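Local structure of pesticidial crystal protein CRY2AA (Bacillus thuringiensis serovar kurstaki, 1I5P) at residues T332-G344 against L350-C362. The protein binds midgut epithelial cells of dipteran and lepidopteran larvae and promotes their colloid-osmotic lysis as an insecticidal toxin. Numbering follows the deposited sequence.
Sequences THSLNSARVNYSG and LIGATNLNHNFNC
Ser337 joins two parts of the segment 350-362. Its hydroxyl donates to Ala353 O at 2.7 Å (OG to O), in the plane of that carbonyl. It also accepts from the His358 ring, with NE2 2.8 Å from Ser337 OG and the hydroxyl tilted 17° out of the ring plane. Chi1 of -179° carries Ser337 OG away from its own backbone N, to where both partners meet it. His358 ND1 is hydrogen-bonded to the hydroxyl of Ser312 in strand 308-321.

The backbone beside Ser337 is tightly packed. Ala338 and Ile351 form an antiparallel hydrogen-bonded pair, with Ile351 N 2.6 Å from Ala338 O. Ala353 N donates almost straight to Asn336 O (169° at the hydrogen). The side chains of Ala338 and Ile351 share one face of the sheet, packed on Ala462. Leu335, also buried, places CD1 at the edge of the Phe360 ring, 3.7 Å from CE2.

The outer side is looser and more open to solvent. Leu350 CD2 lies over the rim of one face of the Arg339 guanidinium; both residues are partly exposed. Asn341 ND2 and exposed Asn361 ND2 come within 3.8 Å without bonding; Asn341 OD1 is hydrogen-bonded to Ser347 instead.

This is the hairpin of strands 329-342 and 351-352 in the middle, beta-prism domain. Donor and acceptor at once, the Ser337 hydroxyl is fixed in rotation, and the His358 ring, gripped at both nitrogens, has its orientation set.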
ATOM      1  N   THR A 332     -13.573  31.173  14.057  1.00 34.97           N
ATOM      2  CA  THR A 332     -13.159  29.781  14.084  1.00 33.99           C
ATOM      3  C   THR A 332     -14.015  28.933  13.143  1.00 32.01           C
ATOM      4  O   THR A 332     -15.219  28.779  13.352  1.00 33.02           O
ATOM      5  CB  THR A 332     -13.247  29.204  15.517  1.00 34.21           C
ATOM      6  OG1 THR A 332     -12.949  27.803  15.493  1.00 36.81           O
ATOM      7  CG2 THR A 332     -14.635  29.408  16.091  1.00 37.53           C
ATOM      8  N   HIS A 333     -13.382  28.410  12.096  1.00 29.89           N
ATOM      9  CA  HIS A 333     -14.050  27.554  11.117  1.00 26.82           C
ATOM     10  C   HIS A 333     -13.706  26.124  11.506  1.00 24.69           C
ATOM     11  O   HIS A 333     -12.565  25.683  11.355  1.00 22.80           O
ATOM     12  CB  HIS A 333     -13.535  27.846   9.711  1.00 26.90           C
ATOM     13  CG  HIS A 333     -13.722  29.266   9.285  1.00 27.86           C
ATOM     14  ND1 HIS A 333     -14.963  29.823   9.073  1.00 27.58           N
ATOM     15  CD2 HIS A 333     -12.822  30.248   9.041  1.00 27.39           C
ATOM     16  CE1 HIS A 333     -14.822  31.087   8.717  1.00 27.44           C
ATOM     17  NE2 HIS A 333     -13.533  31.370   8.691  1.00 29.86           N
ATOM     18  N   SER A 334     -14.696  25.399  12.014  1.00 22.64           N
ATOM     19  CA  SER A 334     -14.466  24.039  12.467  1.00 22.36           C
ATOM     20  C   SER A 334     -15.406  22.978  11.913  1.00 22.11           C
ATOM     21  O   SER A 334     -16.500  23.279  11.431  1.00 20.25           O
ATOM     22  CB  SER A 334     -14.557  24.005  13.988  1.00 24.05           C
ATOM     23  OG  SER A 334     -15.847  24.423  14.409  1.00 21.80           O
ATOM     24  N   LEU A 335     -14.941  21.732  11.982  1.00 20.40           N
ATOM     25  CA  LEU A 335     -15.709  20.563  11.571  1.00 19.86           C
ATOM     26  C   LEU A 335     -15.884  19.840  12.896  1.00 20.19           C
ATOM     27  O   LEU A 335     -14.935  19.266  13.438  1.00 20.10           O
ATOM     28  CB  LEU A 335     -14.929  19.679  10.593  1.00 17.20           C
ATOM     29  CG  LEU A 335     -15.626  18.355  10.250  1.00 17.45           C
ATOM     30  CD1 LEU A 335     -16.966  18.627   9.582  1.00 13.70           C
ATOM     31  CD2 LEU A 335     -14.733  17.516   9.343  1.00 15.16           C
ATOM     32  N   ASN A 336     -17.100  19.895  13.422  1.00 20.27           N
ATOM     33  CA  ASN A 336     -17.412  19.311  14.713  1.00 20.84           C
ATOM     34  C   ASN A 336     -17.831  17.852  14.701  1.00 20.88           C
ATOM     35  O   ASN A 336     -17.704  17.158  15.712  1.00 18.37           O
ATOM     36  CB  ASN A 336     -18.506  20.153  15.376  1.00 23.21           C
ATOM     37  CG  ASN A 336     -18.035  21.558  15.725  1.00 26.07           C
ATOM     38  OD1 ASN A 336     -17.420  22.246  14.907  1.00 27.61           O
ATOM     39  ND2 ASN A 336     -18.330  21.991  16.944  1.00 24.72           N
ATOM     40  N   SER A 337     -18.329  17.391  13.560  1.00 19.81           N
ATOM     41  CA  SER A 337     -18.795  16.018  13.433  1.00 19.72           C
ATOM     42  C   SER A 337     -18.699  15.567  11.986  1.00 19.59           C
ATOM     43  O   SER A 337     -18.843  16.372  11.064  1.00 20.26           O
ATOM     44  CB  SER A 337     -20.249  15.920  13.904  1.00 19.10           C
ATOM     45  OG  SER A 337     -20.730  14.589  13.820  1.00 19.94           O
ATOM     46  N   ALA A 338     -18.476  14.276  11.786  1.00 16.76           N
ATOM     47  CA  ALA A 338     -18.358  13.754  10.439  1.00 18.22           C
ATOM     48  C   ALA A 338     -18.665  12.274  10.356  1.00 18.50           C
ATOM     49  O   ALA A 338     -18.554  11.542  11.337  1.00 19.20           O
ATOM     50  CB  ALA A 338     -16.952  14.018   9.906  1.00 18.33           C
ATOM     51  N   ARG A 339     -19.058  11.844   9.166  1.00 18.50           N
ATOM     52  CA  ARG A 339     -19.354  10.447   8.914  1.00 19.39           C
ATOM     53  C   ARG A 339     -19.119  10.226   7.431  1.00 17.46           C
ATOM     54  O   ARG A 339     -19.537  11.029   6.600  1.00 17.11           O
ATOM     55  CB  ARG A 339     -20.801  10.115   9.296  1.00 19.78           C
ATOM     56  CG  ARG A 339     -21.189   8.650   9.085  1.00 22.35           C
ATOM     57  CD  ARG A 339     -22.409   8.281   9.922  1.00 24.41           C
ATOM     58  NE  ARG A 339     -23.520   9.209   9.710  1.00 30.14           N
ATOM     59  CZ  ARG A 339     -24.570   9.320  10.522  1.00 33.66           C
ATOM     60  NH1 ARG A 339     -24.661   8.559  11.606  1.00 30.50           N
ATOM     61  NH2 ARG A 339     -25.530  10.198  10.251  1.00 35.44           N
ATOM     62  N   VAL A 340     -18.423   9.140   7.121  1.00 17.40           N
ATOM     63  CA  VAL A 340     -18.095   8.783   5.748  1.00 14.84           C
ATOM     64  C   VAL A 340     -19.218   7.932   5.156  1.00 16.56           C
ATOM     65  O   VAL A 340     -19.784   7.074   5.841  1.00 14.95           O
ATOM     66  CB  VAL A 340     -16.766   8.006   5.699  1.00 13.63           C
ATOM     67  CG1 VAL A 340     -16.420   7.642   4.267  1.00 12.01           C
ATOM     68  CG2 VAL A 340     -15.654   8.853   6.323  1.00  9.96           C
ATOM     69  N   ASN A 341     -19.533   8.178   3.889  1.00 14.99           N
ATOM     70  CA  ASN A 341     -20.607   7.459   3.210  1.00 18.10           C
ATOM     71  C   ASN A 341     -20.108   6.578   2.070  1.00 17.80           C
ATOM     72  O   ASN A 341     -19.113   6.891   1.412  1.00 17.74           O
ATOM     73  CB  ASN A 341     -21.639   8.455   2.680  1.00 17.05           C
ATOM     74  CG  ASN A 341     -22.136   9.396   3.758  1.00 19.76           C
ATOM     75  OD1 ASN A 341     -22.541   8.962   4.838  1.00 19.30           O
ATOM     76  ND2 ASN A 341     -22.109  10.694   3.472  1.00 18.59           N
ATOM     77  N   TYR A 342     -20.818   5.477   1.837  1.00 16.65           N
ATOM     78  CA  TYR A 342     -20.442   4.527   0.791  1.00 15.64           C
ATOM     79  C   TYR A 342     -21.649   4.026  -0.005  1.00 15.91           C
ATOM     80  O   TYR A 342     -22.805   4.216   0.390  1.00 13.93           O
ATOM     81  CB  TYR A 342     -19.732   3.314   1.407  1.00 13.50           C
ATOM     82  CG  TYR A 342     -18.606   3.641   2.366  1.00 13.92           C
ATOM     83  CD1 TYR A 342     -18.871   4.041   3.676  1.00 13.10           C
ATOM     84  CD2 TYR A 342     -17.272   3.541   1.964  1.00 11.16           C
ATOM     85  CE1 TYR A 342     -17.837   4.335   4.565  1.00 14.72           C
ATOM     86  CE2 TYR A 342     -16.228   3.836   2.844  1.00 13.60           C
ATOM     87  CZ  TYR A 342     -16.521   4.232   4.145  1.00 14.43           C
ATOM     88  OH  TYR A 342     -15.498   4.541   5.015  1.00 14.97           O
ATOM     89  N   SER A 343     -21.357   3.376  -1.127  1.00 16.81           N
ATOM     90  CA  SER A 343     -22.387   2.808  -1.986  1.00 18.39           C
ATOM     91  C   SER A 343     -23.131   1.754  -1.182  1.00 17.68           C
ATOM     92  O   SER A 343     -22.555   1.131  -0.285  1.00 16.13           O
ATOM     93  CB  SER A 343     -21.755   2.151  -3.210  1.00 19.89           C
ATOM     94  OG  SER A 343     -21.051   3.094  -3.997  1.00 26.46           O
ATOM     95  N   GLY A 344     -24.405   1.559  -1.503  1.00 17.72           N
ATOM     96  CA  GLY A 344     -25.201   0.574  -0.792  1.00 16.60           C
ATOM     97  C   GLY A 344     -25.840   1.174   0.441  1.00 16.85           C
ATOM     98  O   GLY A 344     -26.483   0.471   1.221  1.00 19.38           O
ATOM     99  N   LEU A 350     -19.667   7.633  13.472  1.00 18.62           N
ATOM    100  CA  LEU A 350     -19.562   9.079  13.532  1.00 20.33           C
ATOM    101  C   LEU A 350     -18.190   9.451  14.065  1.00 20.63           C
ATOM    102  O   LEU A 350     -17.573   8.692  14.812  1.00 21.73           O
ATOM    103  CB  LEU A 350     -20.637   9.661  14.446  1.00 20.40           C
ATOM    104  CG  LEU A 350     -22.022   9.844  13.825  1.00 22.53           C
ATOM    105  CD1 LEU A 350     -23.078   9.889  14.924  1.00 21.97           C
ATOM    106  CD2 LEU A 350     -22.038  11.118  12.997  1.00 23.31           C
ATOM    107  N   ILE A 351     -17.707  10.615  13.660  1.00 19.70           N
ATOM    108  CA  ILE A 351     -16.417  11.094  14.122  1.00 20.91           C
ATOM    109  C   ILE A 351     -16.693  12.446  14.750  1.00 18.95           C
ATOM    110  O   ILE A 351     -17.330  13.301  14.134  1.00 17.59           O
ATOM    111  CB  ILE A 351     -15.434  11.259  12.956  1.00 21.95           C
ATOM    112  CG1 ILE A 351     -15.333   9.944  12.184  1.00 21.25           C
ATOM    113  CG2 ILE A 351     -14.062  11.664  13.487  1.00 23.74           C
ATOM    114  CD1 ILE A 351     -14.996  10.116  10.725  1.00 21.67           C
ATOM    115  N   GLY A 352     -16.230  12.635  15.981  1.00 19.30           N
ATOM    116  CA  GLY A 352     -16.475  13.894  16.654  1.00 19.32           C
ATOM    117  C   GLY A 352     -17.777  13.835  17.430  1.00 20.65           C
ATOM    118  O   GLY A 352     -18.121  12.797  17.996  1.00 19.35           O
ATOM    119  N   ALA A 353     -18.501  14.947  17.453  1.00 21.20           N
ATOM    120  CA  ALA A 353     -19.763  15.021  18.176  1.00 23.82           C
ATOM    121  C   ALA A 353     -20.820  14.083  17.608  1.00 25.19           C
ATOM    122  O   ALA A 353     -20.969  13.955  16.387  1.00 24.82           O
ATOM    123  CB  ALA A 353     -20.285  16.452  18.162  1.00 25.33           C
ATOM    124  N   THR A 354     -21.552  13.433  18.507  1.00 25.30           N
ATOM    125  CA  THR A 354     -22.611  12.514  18.120  1.00 26.73           C
ATOM    126  C   THR A 354     -23.980  13.123  18.399  1.00 27.44           C
ATOM    127  O   THR A 354     -25.006  12.471  18.212  1.00 28.27           O
ATOM    128  CB  THR A 354     -22.517  11.187  18.887  1.00 27.09           C
ATOM    129  OG1 THR A 354     -22.590  11.443  20.297  1.00 26.76           O
ATOM    130  CG2 THR A 354     -21.212  10.475  18.565  1.00 26.11           C
ATOM    131  N   ASN A 355     -24.002  14.375  18.843  1.00 26.84           N
ATOM    132  CA  ASN A 355     -25.273  15.024  19.135  1.00 28.32           C
ATOM    133  C   ASN A 355     -25.498  16.258  18.280  1.00 28.16           C
ATOM    134  O   ASN A 355     -26.177  17.187  18.701  1.00 31.18           O
ATOM    135  CB  ASN A 355     -25.359  15.415  20.614  1.00 28.05           C
ATOM    136  CG  ASN A 355     -24.414  16.552  20.977  1.00 29.86           C
ATOM    137  OD1 ASN A 355     -24.629  17.259  21.963  1.00 32.20           O
ATOM    138  ND2 ASN A 355     -23.355  16.721  20.191  1.00 22.77           N
ATOM    139  N   LEU A 356     -24.928  16.277  17.083  1.00 27.33           N
ATOM    140  CA  LEU A 356     -25.096  17.424  16.201  1.00 26.53           C
ATOM    141  C   LEU A 356     -25.575  17.001  14.822  1.00 25.95           C
ATOM    142  O   LEU A 356     -25.160  15.965  14.309  1.00 24.91           O
ATOM    143  CB  LEU A 356     -23.773  18.173  16.040  1.00 24.92           C
ATOM    144  CG  LEU A 356     -23.085  18.813  17.247  1.00 27.31           C
ATOM    145  CD1 LEU A 356     -21.698  19.295  16.829  1.00 24.07           C
ATOM    146  CD2 LEU A 356     -23.922  19.972  17.771  1.00 24.93           C
ATOM    147  N   ASN A 357     -26.448  17.802  14.222  1.00 25.59           N
ATOM    148  CA  ASN A 357     -26.931  17.505  12.883  1.00 26.36           C
ATOM    149  C   ASN A 357     -25.907  18.021  11.884  1.00 27.07           C
ATOM    150  O   ASN A 357     -25.353  19.106  12.053  1.00 27.25           O
ATOM    151  CB  ASN A 357     -28.276  18.179  12.621  1.00 25.05           C
ATOM    152  CG  ASN A 357     -29.440  17.415  13.217  1.00 25.59           C
ATOM    153  OD1 ASN A 357     -29.575  16.209  13.021  1.00 27.47           O
ATOM    154  ND2 ASN A 357     -30.300  18.124  13.939  1.00 23.75           N
ATOM    155  N   HIS A 358     -25.650  17.229  10.852  1.00 25.95           N
ATOM    156  CA  HIS A 358     -24.697  17.612   9.822  1.00 27.29           C
ATOM    157  C   HIS A 358     -25.342  18.608   8.866  1.00 27.31           C
ATOM    158  O   HIS A 358     -26.500  18.450   8.488  1.00 30.10           O
ATOM    159  CB  HIS A 358     -24.222  16.366   9.075  1.00 25.35           C
ATOM    160  CG  HIS A 358     -23.480  15.400   9.944  1.00 23.60           C
ATOM    161  ND1 HIS A 358     -23.053  14.168   9.497  1.00 22.66           N
ATOM    162  CD2 HIS A 358     -23.069  15.496  11.232  1.00 22.15           C
ATOM    163  CE1 HIS A 358     -22.411  13.547  10.471  1.00 22.68           C
ATOM    164  NE2 HIS A 358     -22.407  14.332  11.534  1.00 22.72           N
ATOM    165  N   ASN A 359     -24.593  19.637   8.483  1.00 27.75           N
ATOM    166  CA  ASN A 359     -25.116  20.667   7.593  1.00 26.26           C
ATOM    167  C   ASN A 359     -24.486  20.689   6.211  1.00 26.60           C
ATOM    168  O   ASN A 359     -24.571  21.692   5.503  1.00 28.18           O
ATOM    169  CB  ASN A 359     -24.968  22.050   8.236  1.00 25.17           C
ATOM    170  CG  ASN A 359     -23.585  22.281   8.821  1.00 25.60           C
ATOM    171  OD1 ASN A 359     -22.666  21.494   8.605  1.00 22.96           O
ATOM    172  ND2 ASN A 359     -23.432  23.374   9.562  1.00 23.91           N
ATOM    173  N   PHE A 360     -23.851  19.595   5.819  1.00 27.01           N
ATOM    174  CA  PHE A 360     -23.257  19.542   4.494  1.00 26.78           C
ATOM    175  C   PHE A 360     -22.885  18.117   4.105  1.00 27.47           C
ATOM    176  O   PHE A 360     -22.600  17.289   4.968  1.00 27.46           O
ATOM    177  CB  PHE A 360     -22.031  20.467   4.420  1.00 25.88           C
ATOM    178  CG  PHE A 360     -20.760  19.851   4.938  1.00 26.59           C
ATOM    179  CD1 PHE A 360     -19.924  19.132   4.089  1.00 26.46           C
ATOM    180  CD2 PHE A 360     -20.396  19.985   6.272  1.00 25.55           C
ATOM    181  CE1 PHE A 360     -18.742  18.558   4.561  1.00 27.19           C
ATOM    182  CE2 PHE A 360     -19.222  19.415   6.753  1.00 26.95           C
ATOM    183  CZ  PHE A 360     -18.393  18.700   5.895  1.00 26.37           C
ATOM    184  N   ASN A 361     -22.922  17.836   2.801  1.00 30.29           N
ATOM    185  CA  ASN A 361     -22.574  16.528   2.240  1.00 31.93           C
ATOM    186  C   ASN A 361     -21.633  16.727   1.055  1.00 32.26           C
ATOM    187  O   ASN A 361     -21.980  17.381   0.068  1.00 33.69           O
ATOM    188  CB  ASN A 361     -23.822  15.766   1.775  1.00 33.13           C
ATOM    189  CG  ASN A 361     -24.554  15.083   2.919  1.00 35.96           C
ATOM    190  OD1 ASN A 361     -25.406  15.687   3.571  1.00 34.67           O
ATOM    191  ND2 ASN A 361     -24.219  13.817   3.171  1.00 35.77           N
ATOM    192  N   CYS A 362     -20.450  16.129   1.165  1.00 31.63           N
ATOM    193  CA  CYS A 362     -19.389  16.212   0.163  1.00 30.77           C
ATOM    194  C   CYS A 362     -19.142  14.828  -0.443  1.00 29.97           C
ATOM    195  O   CYS A 362     -18.779  13.893   0.260  1.00 30.27           O
ATOM    196  CB  CYS A 362     -18.119  16.736   0.836  1.00 29.34           C
ATOM    197  SG  CYS A 362     -16.588  16.608  -0.166  1.00 32.46           S
TER